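2-hydroxyisobutyryl-CoA synthetase (Aquincola tertiaricarbonis, PDB 6HDY) belongs to the ANL superfamily, with a large AMP-binding domain followed by a smaller C-terminal domain. Local coordinates at residues 66-78 / 91-103. Numbering follows the deposited sequence.
Sequences PFYRRKWEEAGFQ and RVPVVKKTDLRES. With SO4 (sulfate ion), chain D.
Segments 66-78 and 91-103 meet where F67 faces S103, A75 faces P93 and F77 faces R91, as helix 66-74 packs against the extended run 92-96 and the start of the next helix in the AMP-binding region of an ANL-superfamily enzyme. The short helix axes pass 11.8 Å apart with 126° between their directions, and G76, at positive phi, closes the first helix in a Schellman motif. At this spacing the contact runs largely through side chains and the run 92-96, which leads into helix 97-103. F67, K71 and A75, four residues apart, point toward it. With CG anti to the backbone N (chi1 167°), F67 reaches S103, D99 and L100, and V95 CG1 meets its ring edge, 4.0 Å from CZ. V95 CG2 touches CE1 of Y68, whose OH bonds P336 O and I338 N outside. The P93 ring packs on A75 CB and W72 CD1, while V92 CG2 lies over one face of F77, a CH-pi contact 3.8 Å from the ring centroid. Water 1 bridges W72 NE1 and P93 O. K71 bends at its last torsion to give V94 O a weak hydrogen bond; its salt bridge to D99 is long, and D99 OD2 also accepts from K96 N. A sulfate, probably from the crystallisation liquor, links the helices: S103 OG, also bonded to D112 N, donates to O1, as does R70 NH2, salt-bridged to D112 OD2, and R70 NE reaches sulfate O3 at 2.8 Å.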
loop_
_atom_site.group_PDB
_atom_site.type_symbol
_atom_site.label_atom_id
_atom_site.label_comp_id
_atom_site.label_asym_id
_atom_site.label_seq_id
_atom_site.Cartn_x
_atom_site.Cartn_y
_atom_site.Cartn_z
ATOM N N PRO A 66 24.083 -17.434 12.823
ATOM C CA PRO A 66 25.139 -18.337 12.329
ATOM C C PRO A 66 25.727 -17.867 10.995
ATOM O O PRO A 66 26.827 -18.270 10.663
ATOM C CB PRO A 66 24.435 -19.705 12.233
ATOM C CG PRO A 66 23.180 -19.561 13.024
ATOM C CD PRO A 66 22.780 -18.126 12.884
ATOM N N PHE A 67 25.017 -16.985 10.258
ATOM C CA PHE A 67 25.489 -16.392 9.006
ATOM C C PHE A 67 26.726 -15.565 9.299
ATOM O O PHE A 67 27.728 -15.724 8.605
ATOM C CB PHE A 67 24.396 -15.505 8.360
ATOM C CG PHE A 67 24.892 -14.617 7.240
ATOM C CD1 PHE A 67 25.112 -15.132 5.968
ATOM C CD2 PHE A 67 25.177 -13.276 7.469
ATOM C CE1 PHE A 67 25.616 -14.321 4.944
ATOM C CE2 PHE A 67 25.672 -12.468 6.443
ATOM C CZ PHE A 67 25.884 -12.998 5.187
ATOM N N TYR A 68 26.647 -14.662 10.309
ATOM C CA TYR A 68 27.768 -13.841 10.735
ATOM C C TYR A 68 28.839 -14.664 11.432
ATOM O O TYR A 68 30.011 -14.451 11.155
ATOM C CB TYR A 68 27.312 -12.672 11.611
ATOM C CG TYR A 68 26.617 -11.603 10.809
ATOM C CD1 TYR A 68 27.316 -10.833 9.879
ATOM C CD2 TYR A 68 25.256 -11.361 10.966
ATOM C CE1 TYR A 68 26.671 -9.876 9.103
ATOM C CE2 TYR A 68 24.605 -10.384 10.212
ATOM C CZ TYR A 68 25.321 -9.638 9.288
ATOM O OH TYR A 68 24.692 -8.680 8.538
ATOM N N ARG A 69 28.457 -15.624 12.287
ATOM C CA ARG A 69 29.418 -16.514 12.967
ATOM C C ARG A 69 30.294 -17.267 11.934
ATOM O O ARG A 69 31.517 -17.251 12.070
ATOM C CB ARG A 69 28.705 -17.472 13.952
ATOM C CG ARG A 69 29.616 -18.500 14.629
ATOM C CD ARG A 69 30.202 -18.065 15.969
ATOM N NE ARG A 69 29.161 -17.832 16.970
ATOM C CZ ARG A 69 28.769 -18.712 17.888
ATOM N NH1 ARG A 69 29.378 -19.890 17.995
ATOM N NH2 ARG A 69 27.781 -18.415 18.718
ATOM N N ARG A 70 29.668 -17.836 10.866
ATOM C CA ARG A 70 30.353 -18.557 9.780
ATOM C C ARG A 70 31.218 -17.646 8.920
ATOM O O ARG A 70 32.361 -17.999 8.622
ATOM C CB ARG A 70 29.349 -19.286 8.877
ATOM C CG ARG A 70 28.985 -20.686 9.355
ATOM C CD ARG A 70 28.079 -21.388 8.353
ATOM N NE ARG A 70 26.819 -20.664 8.137
ATOM C CZ ARG A 70 25.705 -20.872 8.832
ATOM N NH1 ARG A 70 25.673 -21.791 9.793
ATOM N NH2 ARG A 70 24.614 -20.165 8.575
ATOM N N LYS A 71 30.669 -16.488 8.516
ATOM C CA LYS A 71 31.332 -15.515 7.647
ATOM C C LYS A 71 32.552 -14.921 8.313
ATOM O O LYS A 71 33.610 -14.846 7.688
ATOM C CB LYS A 71 30.361 -14.400 7.197
ATOM C CG LYS A 71 30.885 -13.610 6.010
ATOM C CD LYS A 71 30.097 -12.335 5.736
ATOM C CE LYS A 71 30.111 -11.937 4.273
ATOM N NZ LYS A 71 31.451 -12.118 3.631
ATOM N N TRP A 72 32.401 -14.504 9.580
ATOM C CA TRP A 72 33.481 -13.902 10.359
ATOM C C TRP A 72 34.587 -14.869 10.652
ATOM O O TRP A 72 35.751 -14.483 10.516
ATOM C CB TRP A 72 32.961 -13.234 11.629
ATOM C CG TRP A 72 32.074 -12.058 11.345
ATOM C CD1 TRP A 72 31.894 -11.425 10.145
ATOM C CD2 TRP A 72 31.210 -11.404 12.277
ATOM N NE1 TRP A 72 31.010 -10.391 10.289
ATOM C CE2 TRP A 72 30.553 -10.369 11.582
ATOM C CE3 TRP A 72 30.932 -11.588 13.641
ATOM C CZ2 TRP A 72 29.654 -9.501 12.213
ATOM C CZ3 TRP A 72 30.008 -10.757 14.252
ATOM C CH2 TRP A 72 29.392 -9.720 13.548
ATOM N N GLU A 73 34.248 -16.130 10.992
ATOM C CA GLU A 73 35.244 -17.183 11.263
ATOM C C GLU A 73 36.111 -17.438 10.013
ATOM O O GLU A 73 37.330 -17.580 10.132
ATOM C CB GLU A 73 34.564 -18.483 11.721
ATOM C CG GLU A 73 34.138 -18.505 13.185
ATOM C CD GLU A 73 33.274 -19.684 13.605
ATOM O OE1 GLU A 73 32.967 -19.795 14.815
ATOM O OE2 GLU A 73 32.897 -20.495 12.727
ATOM N N GLU A 74 35.475 -17.434 8.822
ATOM C CA GLU A 74 36.096 -17.615 7.509
ATOM C C GLU A 74 37.105 -16.486 7.194
ATOM O O GLU A 74 38.173 -16.773 6.637
ATOM C CB GLU A 74 34.999 -17.731 6.418
ATOM C CG GLU A 74 35.481 -17.970 4.988
ATOM C CD GLU A 74 36.415 -19.148 4.773
ATOM O OE1 GLU A 74 35.930 -20.302 4.759
ATOM O OE2 GLU A 74 37.636 -18.911 4.617
ATOM N N ALA A 75 36.794 -15.226 7.597
ATOM C CA ALA A 75 37.673 -14.062 7.398
ATOM C C ALA A 75 38.661 -13.817 8.556
ATOM O O ALA A 75 39.418 -12.839 8.527
ATOM C CB ALA A 75 36.848 -12.815 7.137
ATOM N N GLY A 76 38.650 -14.715 9.542
ATOM C CA GLY A 76 39.516 -14.660 10.719
ATOM C C GLY A 76 39.169 -13.542 11.682
ATOM O O GLY A 76 40.066 -12.899 12.230
ATOM N N PHE A 77 37.871 -13.315 11.907
ATOM C CA PHE A 77 37.392 -12.261 12.793
ATOM C C PHE A 77 36.509 -12.771 13.947
ATOM O O PHE A 77 35.611 -13.597 13.756
ATOM C CB PHE A 77 36.684 -11.138 11.995
ATOM C CG PHE A 77 36.088 -10.059 12.869
ATOM C CD1 PHE A 77 36.905 -9.135 13.517
ATOM C CD2 PHE A 77 34.715 -10.009 13.105
ATOM C CE1 PHE A 77 36.356 -8.160 14.356
ATOM C CE2 PHE A 77 34.167 -9.037 13.947
ATOM C CZ PHE A 77 34.992 -8.128 14.578
ATOM N N GLN A 78 36.755 -12.198 15.130
ATOM C CA GLN A 78 36.077 -12.427 16.404
ATOM C C GLN A 78 35.696 -11.019 16.948
ATOM O O GLN A 78 36.550 -10.129 16.888
ATOM C CB GLN A 78 37.083 -13.107 17.348
ATOM C CG GLN A 78 36.524 -13.498 18.686
ATOM C CD GLN A 78 37.378 -14.543 19.304
ATOM O OE1 GLN A 78 37.502 -15.651 18.783
ATOM N NE2 GLN A 78 37.972 -14.217 20.435
ATOM N N ARG A 91 39.274 -5.723 9.308
ATOM C CA ARG A 91 39.041 -7.097 9.759
ATOM C C ARG A 91 37.680 -7.672 9.406
ATOM O O ARG A 91 37.586 -8.873 9.128
ATOM C CB ARG A 91 39.285 -7.241 11.276
ATOM C CG ARG A 91 40.645 -6.776 11.755
ATOM C CD ARG A 91 40.718 -6.799 13.271
ATOM N NE ARG A 91 42.040 -6.401 13.756
ATOM C CZ ARG A 91 43.067 -7.228 13.914
ATOM N NH1 ARG A 91 44.231 -6.772 14.356
ATOM N NH2 ARG A 91 42.939 -8.522 13.633
ATOM N N VAL A 92 36.627 -6.836 9.459
ATOM C CA VAL A 92 35.256 -7.273 9.203
ATOM C C VAL A 92 34.982 -7.381 7.692
ATOM O O VAL A 92 35.018 -6.369 6.984
ATOM C CB VAL A 92 34.195 -6.421 9.957
ATOM C CG1 VAL A 92 32.786 -6.988 9.784
ATOM C CG2 VAL A 92 34.540 -6.282 11.433
ATOM N N PRO A 93 34.696 -8.610 7.183
ATOM C CA PRO A 93 34.382 -8.750 5.748
ATOM C C PRO A 93 33.038 -8.107 5.403
ATOM O O PRO A 93 32.100 -8.168 6.211
ATOM C CB PRO A 93 34.337 -10.268 5.548
ATOM C CG PRO A 93 33.914 -10.802 6.876
ATOM C CD PRO A 93 34.570 -9.908 7.890
ATOM N N VAL A 94 32.947 -7.482 4.222
ATOM C CA VAL A 94 31.688 -6.887 3.782
ATOM C C VAL A 94 30.667 -7.969 3.408
ATOM O O VAL A 94 31.029 -9.038 2.908
ATOM C CB VAL A 94 31.825 -5.848 2.635
ATOM C CG1 VAL A 94 32.595 -4.625 3.087
ATOM C CG2 VAL A 94 32.438 -6.462 1.370
ATOM N N VAL A 95 29.394 -7.670 3.625
ATOM C CA VAL A 95 28.297 -8.543 3.227
ATOM C C VAL A 95 27.882 -8.094 1.827
ATOM O O VAL A 95 27.774 -6.901 1.584
ATOM C CB VAL A 95 27.105 -8.448 4.205
ATOM C CG1 VAL A 95 25.910 -9.271 3.693
ATOM C CG2 VAL A 95 27.520 -8.875 5.614
ATOM N N LYS A 96 27.685 -9.043 0.919
ATOM C CA LYS A 96 27.190 -8.799 -0.436
ATOM C C LYS A 96 25.714 -9.243 -0.500
ATOM O O LYS A 96 25.304 -10.124 0.259
ATOM C CB LYS A 96 28.030 -9.578 -1.462
ATOM C CG LYS A 96 29.436 -9.018 -1.682
ATOM C CD LYS A 96 30.276 -9.955 -2.542
ATOM C CE LYS A 96 31.614 -9.371 -2.933
ATOM N NZ LYS A 96 32.470 -10.369 -3.640
ATOM N N LYS A 97 24.918 -8.645 -1.405
ATOM C CA LYS A 97 23.508 -9.025 -1.609
ATOM C C LYS A 97 23.397 -10.515 -2.043
ATOM O O LYS A 97 22.480 -11.219 -1.612
ATOM C CB LYS A 97 22.831 -8.090 -2.615
ATOM C CG LYS A 97 22.018 -6.969 -1.960
ATOM C CD LYS A 97 22.671 -5.604 -2.104
ATOM C CE LYS A 97 22.291 -4.901 -3.376
ATOM N NZ LYS A 97 23.469 -4.220 -3.985
ATOM N N THR A 98 24.392 -11.012 -2.803
ATOM C CA THR A 98 24.471 -12.416 -3.212
ATOM C C THR A 98 24.623 -13.337 -1.974
ATOM O O THR A 98 24.115 -14.463 -2.005
ATOM C CB THR A 98 25.629 -12.645 -4.204
ATOM O OG1 THR A 98 26.866 -12.370 -3.552
ATOM C CG2 THR A 98 25.516 -11.789 -5.458
ATOM N N ASP A 99 25.298 -12.848 -0.882
ATOM C CA ASP A 99 25.477 -13.627 0.352
ATOM C C ASP A 99 24.152 -13.794 1.081
ATOM O O ASP A 99 23.881 -14.857 1.607
ATOM C CB ASP A 99 26.539 -12.988 1.283
ATOM C CG ASP A 99 27.924 -12.844 0.666
ATOM O OD1 ASP A 99 28.320 -13.735 -0.124
ATOM O OD2 ASP A 99 28.626 -11.872 1.008
ATOM N N LEU A 100 23.310 -12.750 1.069
ATOM C CA LEU A 100 21.985 -12.757 1.689
ATOM C C LEU A 100 21.050 -13.764 0.996
ATOM O O LEU A 100 20.332 -14.509 1.670
ATOM C CB LEU A 100 21.398 -11.335 1.606
ATOM C CG LEU A 100 21.622 -10.381 2.782
ATOM C CD1 LEU A 100 22.724 -10.847 3.742
ATOM C CD2 LEU A 100 21.790 -8.971 2.303
ATOM N N ARG A 101 21.085 -13.781 -0.352
ATOM C CA ARG A 101 20.300 -14.675 -1.200
ATOM C C ARG A 101 20.636 -16.126 -0.861
ATOM O O ARG A 101 19.727 -16.923 -0.609
ATOM C CB ARG A 101 20.553 -14.378 -2.696
ATOM C CG ARG A 101 19.888 -13.106 -3.205
ATOM C CD ARG A 101 20.254 -12.791 -4.653
ATOM N NE ARG A 101 20.316 -11.346 -4.885
ATOM C CZ ARG A 101 21.277 -10.731 -5.572
ATOM N NH1 ARG A 101 22.260 -11.431 -6.125
ATOM N NH2 ARG A 101 21.255 -9.411 -5.721
ATOM N N GLU A 102 21.942 -16.455 -0.813
ATOM C CA GLU A 102 22.433 -17.809 -0.499
ATOM C C GLU A 102 21.999 -18.264 0.897
ATOM O O GLU A 102 21.528 -19.392 1.052
ATOM C CB GLU A 102 23.953 -17.888 -0.672
ATOM C CG GLU A 102 24.392 -17.851 -2.129
ATOM C CD GLU A 102 25.851 -17.535 -2.408
ATOM O OE1 GLU A 102 26.652 -17.432 -1.447
ATOM O OE2 GLU A 102 26.192 -17.390 -3.605
ATOM N N SER A 103 22.086 -17.354 1.890
ATOM C CA SER A 103 21.675 -17.601 3.278
ATOM C C SER A 103 20.163 -17.890 3.356
ATOM O O SER A 103 19.743 -18.769 4.102
ATOM C CB SER A 103 22.041 -16.408 4.155
ATOM O OG SER A 103 21.714 -16.682 5.507
HETATM S S SO4 D . 24.836 -19.107 5.025
HETATM O O1 SO4 D . 23.791 -18.836 6.043
HETATM O O2 SO4 D . 24.481 -20.280 4.211
HETATM O O3 SO4 D . 26.113 -19.348 5.725
HETATM O O4 SO4 D . 25.022 -17.967 4.105
HETATM O O HOH W 1 30.058 -8.511 8.037
HETATM O O HOH W 2 40.646 -10.132 12.582
#